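Local coordinates for protein putative sulfatase yidJ (Bacteroides fragilis, PDB 2QZU) that probably acts as an arylsulfatase, a metal-dependent hydrolase of sulfate esters, at residues Asn305-Phe310 with Ser367-Ser372; Leu30-Ala35 with Pro363-Met368. All blocks are in the same frame, centred on the assembly; numbering follows the deposited sequence.

Contact 1 (Asn305-Phe310 with Ser367-Ser372)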
ATOM      1  N   ASN A 305     -32.987 -18.075 -20.058  1.00  7.83           N
ATOM      2  CA  ASN A 305     -33.317 -17.028 -21.019  1.00 12.85           C
ATOM      3  C   ASN A 305     -32.700 -15.698 -20.658  1.00  9.81           C
ATOM      4  O   ASN A 305     -33.334 -14.644 -20.759  1.00 11.58           O
ATOM      5  CB  ASN A 305     -34.828 -16.860 -21.184  1.00 13.62           C
ATOM      6  CG  ASN A 305     -35.175 -16.058 -22.428  1.00 24.79           C
ATOM      7  OD1 ASN A 305     -34.635 -16.318 -23.510  1.00 22.74           O
ATOM      8  ND2 ASN A 305     -36.069 -15.086 -22.285  1.00 24.34           N
ATOM      9  N   THR A 306     -31.449 -15.770 -20.221  1.00 10.94           N
ATOM     10  CA  THR A 306     -30.687 -14.591 -19.857  1.00  7.55           C
ATOM     11  C   THR A 306     -29.321 -14.726 -20.496  1.00  8.15           C
ATOM     12  O   THR A 306     -28.723 -15.800 -20.481  1.00  9.87           O
ATOM     13  CB  THR A 306     -30.486 -14.488 -18.333  1.00  7.59           C
ATOM     14  OG1 THR A 306     -31.744 -14.255 -17.693  1.00 11.58           O
ATOM     15  CG2 THR A 306     -29.519 -13.346 -17.996  1.00  5.49           C
ATOM     16  N   ILE A 307     -28.841 -13.645 -21.092  1.00  7.91           N
ATOM     17  CA  ILE A 307     -27.514 -13.667 -21.680  1.00  4.28           C
ATOM     18  C   ILE A 307     -26.592 -13.262 -20.539  1.00  6.37           C
ATOM     19  O   ILE A 307     -26.725 -12.169 -19.990  1.00  4.77           O
ATOM     20  CB  ILE A 307     -27.373 -12.642 -22.818  1.00  5.19           C
ATOM     21  CG1 ILE A 307     -28.299 -13.020 -23.977  1.00  6.21           C
ATOM     22  CG2 ILE A 307     -25.916 -12.579 -23.284  1.00  2.99           C
ATOM     23  CD1 ILE A 307     -28.404 -11.953 -25.046  1.00 10.98           C
ATOM     24  N   VAL A 308     -25.685 -14.155 -20.159  1.00  5.31           N
ATOM     25  CA  VAL A 308     -24.735 -13.861 -19.096  1.00  4.28           C
ATOM     26  C   VAL A 308     -23.377 -13.678 -19.754  1.00  6.53           C
ATOM     27  O   VAL A 308     -22.938 -14.518 -20.539  1.00  7.73           O
ATOM     28  CB  VAL A 308     -24.652 -15.009 -18.064  1.00  5.73           C
ATOM     29  CG1 VAL A 308     -23.581 -14.696 -17.004  1.00  7.93           C
ATOM     30  CG2 VAL A 308     -26.006 -15.202 -17.406  1.00  7.89           C
ATOM     31  N   VAL A 309     -22.729 -12.562 -19.447  1.00  6.88           N
ATOM     32  CA  VAL A 309     -21.422 -12.257 -20.008  1.00  5.68           C
ATOM     33  C   VAL A 309     -20.411 -12.030 -18.895  1.00  9.07           C
ATOM     34  O   VAL A 309     -20.717 -11.339 -17.922  1.00  8.96           O
ATOM     35  CB  VAL A 309     -21.455 -10.950 -20.846  1.00  7.95           C
ATOM     36  CG1 VAL A 309     -20.077 -10.678 -21.436  1.00 14.08           C
ATOM     37  CG2 VAL A 309     -22.508 -11.037 -21.930  1.00  6.91           C
ATOM     38  N   PHE A 310     -19.230 -12.635 -19.014  1.00  3.92           N
ATOM     39  CA  PHE A 310     -18.165 -12.381 -18.044  1.00  3.27           C
ATOM     40  C   PHE A 310     -16.990 -11.873 -18.865  1.00  4.76           C
ATOM     41  O   PHE A 310     -16.494 -12.573 -19.751  1.00  6.81           O
ATOM     42  CB  PHE A 310     -17.702 -13.624 -17.279  1.00  3.46           C
ATOM     43  CG  PHE A 310     -16.598 -13.322 -16.293  1.00  5.56           C
ATOM     44  CD1 PHE A 310     -16.881 -12.681 -15.093  1.00  4.36           C
ATOM     45  CD2 PHE A 310     -15.266 -13.588 -16.610  1.00  6.11           C
ATOM     46  CE1 PHE A 310     -15.861 -12.296 -14.222  1.00  5.60           C
ATOM     47  CE2 PHE A 310     -14.233 -13.207 -15.744  1.00  5.30           C
ATOM     48  CZ  PHE A 310     -14.533 -12.560 -14.552  1.00  9.90           C
ATOM     49  N   SER A 367     -28.316  -6.571 -30.831  1.00  5.64           N
ATOM     50  CA  SER A 367     -28.858  -7.335 -31.954  1.00  5.05           C
ATOM     51  C   SER A 367     -29.257  -8.735 -31.481  1.00  8.44           C
ATOM     52  O   SER A 367     -30.304  -9.248 -31.868  1.00  8.80           O
ATOM     53  CB  SER A 367     -27.833  -7.439 -33.093  1.00  6.63           C
ATOM     54  OG  SER A 367     -27.685  -6.197 -33.766  1.00  9.57           O
HETATM   55  N   MSE A 368     -28.427  -9.349 -30.641  1.00  5.44           N
HETATM   56  CA  MSE A 368     -28.734 -10.680 -30.121  1.00  5.07           C
HETATM   57  C   MSE A 368     -30.037 -10.653 -29.328  1.00  9.12           C
HETATM   58  O   MSE A 368     -30.796 -11.623 -29.324  1.00 10.33           O
HETATM   59  CB  MSE A 368     -27.615 -11.179 -29.197  1.00  5.09           C
HETATM   60  CG  MSE A 368     -26.333 -11.598 -29.891  1.00  7.54           C
HETATM   61 SE   MSE A 368     -24.965 -12.013 -28.572  1.00 24.01          SE
HETATM   62  CE  MSE A 368     -25.706 -13.672 -27.896  1.00  6.42           C
HETATM   63  N   MSE A 369     -30.291  -9.532 -28.659  1.00  4.30           N
HETATM   64  CA  MSE A 369     -31.478  -9.378 -27.827  1.00  7.68           C
HETATM   65  C   MSE A 369     -32.757  -9.027 -28.574  1.00  7.44           C
HETATM   66  O   MSE A 369     -33.831  -9.001 -27.975  1.00  9.04           O
HETATM   67  CB  MSE A 369     -31.202  -8.333 -26.746  1.00  9.19           C
HETATM   68  CG  MSE A 369     -30.162  -8.792 -25.741  1.00 10.88           C
HETATM   69 SE   MSE A 369     -29.489  -7.401 -24.598  1.00 21.54          SE
HETATM   70  CE  MSE A 369     -27.903  -8.326 -23.990  1.00 32.60           C
ATOM     71  N   GLY A 370     -32.635  -8.761 -29.872  1.00  8.37           N
ATOM     72  CA  GLY A 370     -33.797  -8.418 -30.673  1.00  6.05           C
ATOM     73  C   GLY A 370     -34.003  -6.928 -30.879  1.00  8.90           C
ATOM     74  O   GLY A 370     -35.087  -6.498 -31.280  1.00  6.85           O
ATOM     75  N   PHE A 371     -32.966  -6.133 -30.624  1.00  5.83           N
ATOM     76  CA  PHE A 371     -33.074  -4.684 -30.772  1.00  6.54           C
ATOM     77  C   PHE A 371     -32.080  -4.102 -31.777  1.00  5.94           C
ATOM     78  O   PHE A 371     -31.559  -3.003 -31.586  1.00  9.15           O
ATOM     79  CB  PHE A 371     -32.888  -4.015 -29.405  1.00  9.28           C
ATOM     80  CG  PHE A 371     -33.910  -4.438 -28.379  1.00  9.32           C
ATOM     81  CD1 PHE A 371     -35.263  -4.181 -28.582  1.00  9.75           C
ATOM     82  CD2 PHE A 371     -33.524  -5.118 -27.230  1.00  9.36           C
ATOM     83  CE1 PHE A 371     -36.220  -4.597 -27.652  1.00  6.87           C
ATOM     84  CE2 PHE A 371     -34.472  -5.539 -26.293  1.00  7.25           C
ATOM     85  CZ  PHE A 371     -35.823  -5.278 -26.507  1.00  8.30           C
ATOM     86  N   SER A 372     -31.825  -4.839 -32.852  1.00  9.09           N
ATOM     87  CA  SER A 372     -30.897  -4.388 -33.881  1.00 12.16           C
ATOM     88  C   SER A 372     -31.282  -3.015 -34.449  1.00 13.73           C
ATOM     89  O   SER A 372     -30.418  -2.169 -34.690  1.00 12.46           O
ATOM     90  CB  SER A 372     -30.839  -5.424 -35.009  1.00 15.06           C
ATOM     91  OG  SER A 372     -29.846  -5.092 -35.964  1.00 27.04           O
TER
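Ile307 reaches from its strand into the two consecutive selenomethionines Met368 and Met369, and its terminal CD1 makes all the closest approaches. Two distances define the fit with Met369: CD1 of Ile307 lies 3.7 Å from CG and 3.8 Å from CE of Met369. The methyl therefore rests alongside the selenoether arm, against the carbons flanking the selenium. Beyond CG that arm is extended, and the two side chains cross obliquely. For Ile307, a first torsion of -65° places CG1 opposite the carbonyl carbon, and the branch continues extended from there, which projects CD1 away from the sheet. Met368 meets the same methyl from a different direction: its CE is 4.3 Å from CD1 of Ile307, a looser approach. No hydrogen bond crosses between the segments; all three touching residues are buried, so the evidence points to apolar packing alone. Leu340 of the adjacent strand 338-341 touches both Ile307 and Met368 and extends this apolar patch. After Met369 the chain turns at Gly370, whose positive phi of 98° accompanies a bond from Gly370 N to Ser367 O of 3.1 Å and a probable one from Phe371 N to Leu366 O of 2.8 Å: a Schellman motif. The contact is thus helix-on-sheet packing, with the last turn of helix 361-368 and Met369 laid on strand 306-311, in the alpha/beta core characteristic of the sulfatase and alkaline phosphatase clan.

Contact 2 (Leu30-Ala35 with Pro363-Met368)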
ATOM      1  N   LEU A  30     -30.320  -9.689 -19.381  1.00  4.49           N
ATOM      2  CA  LEU A  30     -28.884  -9.555 -19.539  1.00  4.56           C
ATOM      3  C   LEU A  30     -28.220  -9.352 -18.189  1.00  6.68           C
ATOM      4  O   LEU A  30     -28.627  -8.492 -17.409  1.00  6.00           O
ATOM      5  CB  LEU A  30     -28.541  -8.361 -20.441  1.00  2.80           C
ATOM      6  CG  LEU A  30     -27.075  -7.899 -20.461  1.00  5.02           C
ATOM      7  CD1 LEU A  30     -26.185  -8.961 -21.103  1.00  3.41           C
ATOM      8  CD2 LEU A  30     -26.972  -6.585 -21.227  1.00  6.68           C
ATOM      9  N   VAL A  31     -27.216 -10.170 -17.906  1.00  5.77           N
ATOM     10  CA  VAL A  31     -26.449 -10.036 -16.679  1.00  3.14           C
ATOM     11  C   VAL A  31     -25.019  -9.885 -17.180  1.00  7.99           C
ATOM     12  O   VAL A  31     -24.384 -10.846 -17.612  1.00  5.70           O
ATOM     13  CB  VAL A  31     -26.589 -11.266 -15.761  1.00  5.41           C
ATOM     14  CG1 VAL A  31     -25.644 -11.128 -14.566  1.00  6.78           C
ATOM     15  CG2 VAL A  31     -28.033 -11.379 -15.271  1.00  7.14           C
ATOM     16  N   PHE A  32     -24.539  -8.651 -17.154  1.00  6.45           N
ATOM     17  CA  PHE A  32     -23.209  -8.325 -17.637  1.00  3.51           C
ATOM     18  C   PHE A  32     -22.266  -8.223 -16.451  1.00  6.85           C
ATOM     19  O   PHE A  32     -22.350  -7.286 -15.650  1.00  3.28           O
ATOM     20  CB  PHE A  32     -23.284  -6.996 -18.395  1.00  4.87           C
ATOM     21  CG  PHE A  32     -22.051  -6.657 -19.182  1.00  7.89           C
ATOM     22  CD1 PHE A  32     -20.892  -6.222 -18.547  1.00 15.51           C
ATOM     23  CD2 PHE A  32     -22.072  -6.719 -20.571  1.00 10.21           C
ATOM     24  CE1 PHE A  32     -19.767  -5.848 -19.292  1.00  8.78           C
ATOM     25  CE2 PHE A  32     -20.961  -6.350 -21.322  1.00 14.77           C
ATOM     26  CZ  PHE A  32     -19.807  -5.910 -20.682  1.00 12.38           C
ATOM     27  N   ILE A  33     -21.379  -9.202 -16.332  1.00  4.07           N
ATOM     28  CA  ILE A  33     -20.428  -9.232 -15.235  1.00  5.33           C
ATOM     29  C   ILE A  33     -19.024  -8.958 -15.740  1.00  6.59           C
ATOM     30  O   ILE A  33     -18.597  -9.517 -16.749  1.00  6.25           O
ATOM     31  CB  ILE A  33     -20.429 -10.606 -14.534  1.00  3.85           C
ATOM     32  CG1 ILE A  33     -21.842 -10.945 -14.058  1.00 13.08           C
ATOM     33  CG2 ILE A  33     -19.468 -10.582 -13.342  1.00  4.06           C
ATOM     34  CD1 ILE A  33     -21.966 -12.329 -13.467  1.00 15.48           C
HETATM   35  N   MSE A  34     -18.312  -8.080 -15.049  1.00  9.94           N
HETATM   36  CA  MSE A  34     -16.946  -7.786 -15.434  1.00  8.65           C
HETATM   37  C   MSE A  34     -16.108  -7.575 -14.190  1.00  8.07           C
HETATM   38  O   MSE A  34     -16.599  -7.123 -13.159  1.00  8.10           O
HETATM   39  CB  MSE A  34     -16.880  -6.554 -16.347  1.00 11.99           C
HETATM   40  CG  MSE A  34     -17.346  -5.255 -15.730  1.00  8.00           C
HETATM   41 SE   MSE A  34     -17.175  -3.781 -16.991  1.00 24.85          SE
HETATM   42  CE  MSE A  34     -18.931  -2.990 -16.793  1.00 16.81           C
ATOM     43  N   ALA A  35     -14.842  -7.952 -14.292  1.00  2.67           N
ATOM     44  CA  ALA A  35     -13.901  -7.808 -13.199  1.00  5.55           C
ATOM     45  C   ALA A  35     -12.775  -7.001 -13.814  1.00  5.32           C
ATOM     46  O   ALA A  35     -12.256  -7.354 -14.870  1.00  9.89           O
ATOM     47  CB  ALA A  35     -13.400  -9.175 -12.747  1.00  7.23           C
ATOM     48  N   PRO A 363     -23.334  -3.142 -29.957  1.00  5.19           N
ATOM     49  CA  PRO A 363     -24.171  -3.616 -31.068  1.00  4.94           C
ATOM     50  C   PRO A 363     -24.426  -5.127 -31.055  1.00  9.69           C
ATOM     51  O   PRO A 363     -25.519  -5.580 -31.396  1.00 10.09           O
ATOM     52  CB  PRO A 363     -23.392  -3.171 -32.303  1.00  9.50           C
ATOM     53  CG  PRO A 363     -21.972  -3.274 -31.849  1.00 10.01           C
ATOM     54  CD  PRO A 363     -22.023  -2.676 -30.452  1.00  7.79           C
ATOM     55  N   THR A 364     -23.421  -5.898 -30.654  1.00  5.79           N
ATOM     56  CA  THR A 364     -23.550  -7.352 -30.614  1.00  6.16           C
ATOM     57  C   THR A 364     -24.671  -7.825 -29.690  1.00  8.95           C
ATOM     58  O   THR A 364     -25.538  -8.594 -30.108  1.00  7.53           O
ATOM     59  CB  THR A 364     -22.214  -8.010 -30.192  1.00  8.59           C
ATOM     60  OG1 THR A 364     -21.189  -7.633 -31.121  1.00  7.41           O
ATOM     61  CG2 THR A 364     -22.337  -9.535 -30.181  1.00  7.41           C
ATOM     62  N   LEU A 365     -24.670  -7.363 -28.441  1.00  6.26           N
ATOM     63  CA  LEU A 365     -25.705  -7.776 -27.495  1.00  7.96           C
ATOM     64  C   LEU A 365     -27.087  -7.263 -27.898  1.00 10.19           C
ATOM     65  O   LEU A 365     -28.063  -8.008 -27.870  1.00  9.92           O
ATOM     66  CB  LEU A 365     -25.361  -7.293 -26.082  1.00  6.43           C
ATOM     67  CG  LEU A 365     -24.168  -7.993 -25.411  1.00  6.53           C
ATOM     68  CD1 LEU A 365     -23.778  -7.251 -24.138  1.00  5.35           C
ATOM     69  CD2 LEU A 365     -24.535  -9.440 -25.096  1.00 10.42           C
ATOM     70  N   LEU A 366     -27.167  -5.996 -28.286  1.00  6.52           N
ATOM     71  CA  LEU A 366     -28.450  -5.423 -28.680  1.00  9.89           C
ATOM     72  C   LEU A 366     -29.101  -6.205 -29.820  1.00  9.92           C
ATOM     73  O   LEU A 366     -30.303  -6.465 -29.785  1.00  9.01           O
ATOM     74  CB  LEU A 366     -28.271  -3.956 -29.080  1.00  8.97           C
ATOM     75  CG  LEU A 366     -28.922  -2.894 -28.186  1.00 18.26           C
ATOM     76  CD1 LEU A 366     -28.833  -3.286 -26.725  1.00 11.44           C
ATOM     77  CD2 LEU A 366     -28.251  -1.549 -28.436  1.00 11.01           C
ATOM     78  N   SER A 367     -28.316  -6.571 -30.831  1.00  5.64           N
ATOM     79  CA  SER A 367     -28.858  -7.335 -31.954  1.00  5.05           C
ATOM     80  C   SER A 367     -29.257  -8.735 -31.481  1.00  8.44           C
ATOM     81  O   SER A 367     -30.304  -9.248 -31.868  1.00  8.80           O
ATOM     82  CB  SER A 367     -27.833  -7.439 -33.093  1.00  6.63           C
ATOM     83  OG  SER A 367     -27.685  -6.197 -33.766  1.00  9.57           O
HETATM   84  N   MSE A 368     -28.427  -9.349 -30.641  1.00  5.44           N
HETATM   85  CA  MSE A 368     -28.734 -10.680 -30.121  1.00  5.07           C
HETATM   86  C   MSE A 368     -30.037 -10.653 -29.328  1.00  9.12           C
HETATM   87  O   MSE A 368     -30.796 -11.623 -29.324  1.00 10.33           O
HETATM   88  CB  MSE A 368     -27.615 -11.179 -29.197  1.00  5.09           C
HETATM   89  CG  MSE A 368     -26.333 -11.598 -29.891  1.00  7.54           C
HETATM   90 SE   MSE A 368     -24.965 -12.013 -28.572  1.00 24.01          SE
HETATM   91  CE  MSE A 368     -25.706 -13.672 -27.896  1.00  6.42           C
TER
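CD1 of Leu365 makes the closest approaches to both Leu30 and Phe32, linking the helix to the strand. The interactions fall into two apolar kinds. The first is methyl against aromatic edge: CD1 of Leu365 is 4.0 Å from CD2 and 4.1 Å from CE2 of Phe32, and it lies in the ring plane. The near-equal distances locate the methyl beside one edge bond of the ring rather than over a face, which excludes a CH-pi contact. The two side chains cross at about a right angle. Phe32 carries CG anti to its backbone N (chi1 -169°), which swings the ring toward the helix, and the rotation about chi2 (-74°) turns the CD2-CE2 edge to Leu365. The second kind is methyl against methyl: CD1 of Leu30 stands 4.2 Å from CD1 of Leu365. The backbone hydrogen bonds named here lie within the helix or within the sheet. Within the helix, Ser367 N donates to Pro363 O at 3.0 Å, while in the sheet Leu30 and Phe32 bond to Leu224 and Val31 bonds to Ile307 and Val309. No polar bond joins the segments. Ile307 also touches Leu365, so the leucine spans two neighbouring strands. Leu30 and Phe32, at i and i+2 on one face of strand 29-35, thus meet one helix residue, which is helix-on-sheet packing in the alpha/beta core of the sulfatase fold.

From the N terminus, strand 29-35 comes first, strand 306-311 follows far along the chain, and helix 361-368 comes last. Contact 2 closes the long loop, with 327 residues between its segments, whereas contact 1 closes one of 56 residues. The closure of contact 1 begins inside that of contact 2 but runs on past Met368 to Ser372, so the two overlap, sharing Ser367 and Met368, without strictly nesting. The strands are parallel neighbours, consistent with a probable hydrogen bond of 2.7 Å between Ile33 N and Val309 O. Packing also bridges the contacts: Met369 CE lies 3.4 Å from Leu30 CD2. Together they fix one helix across two adjacent strands of the mixed sheet.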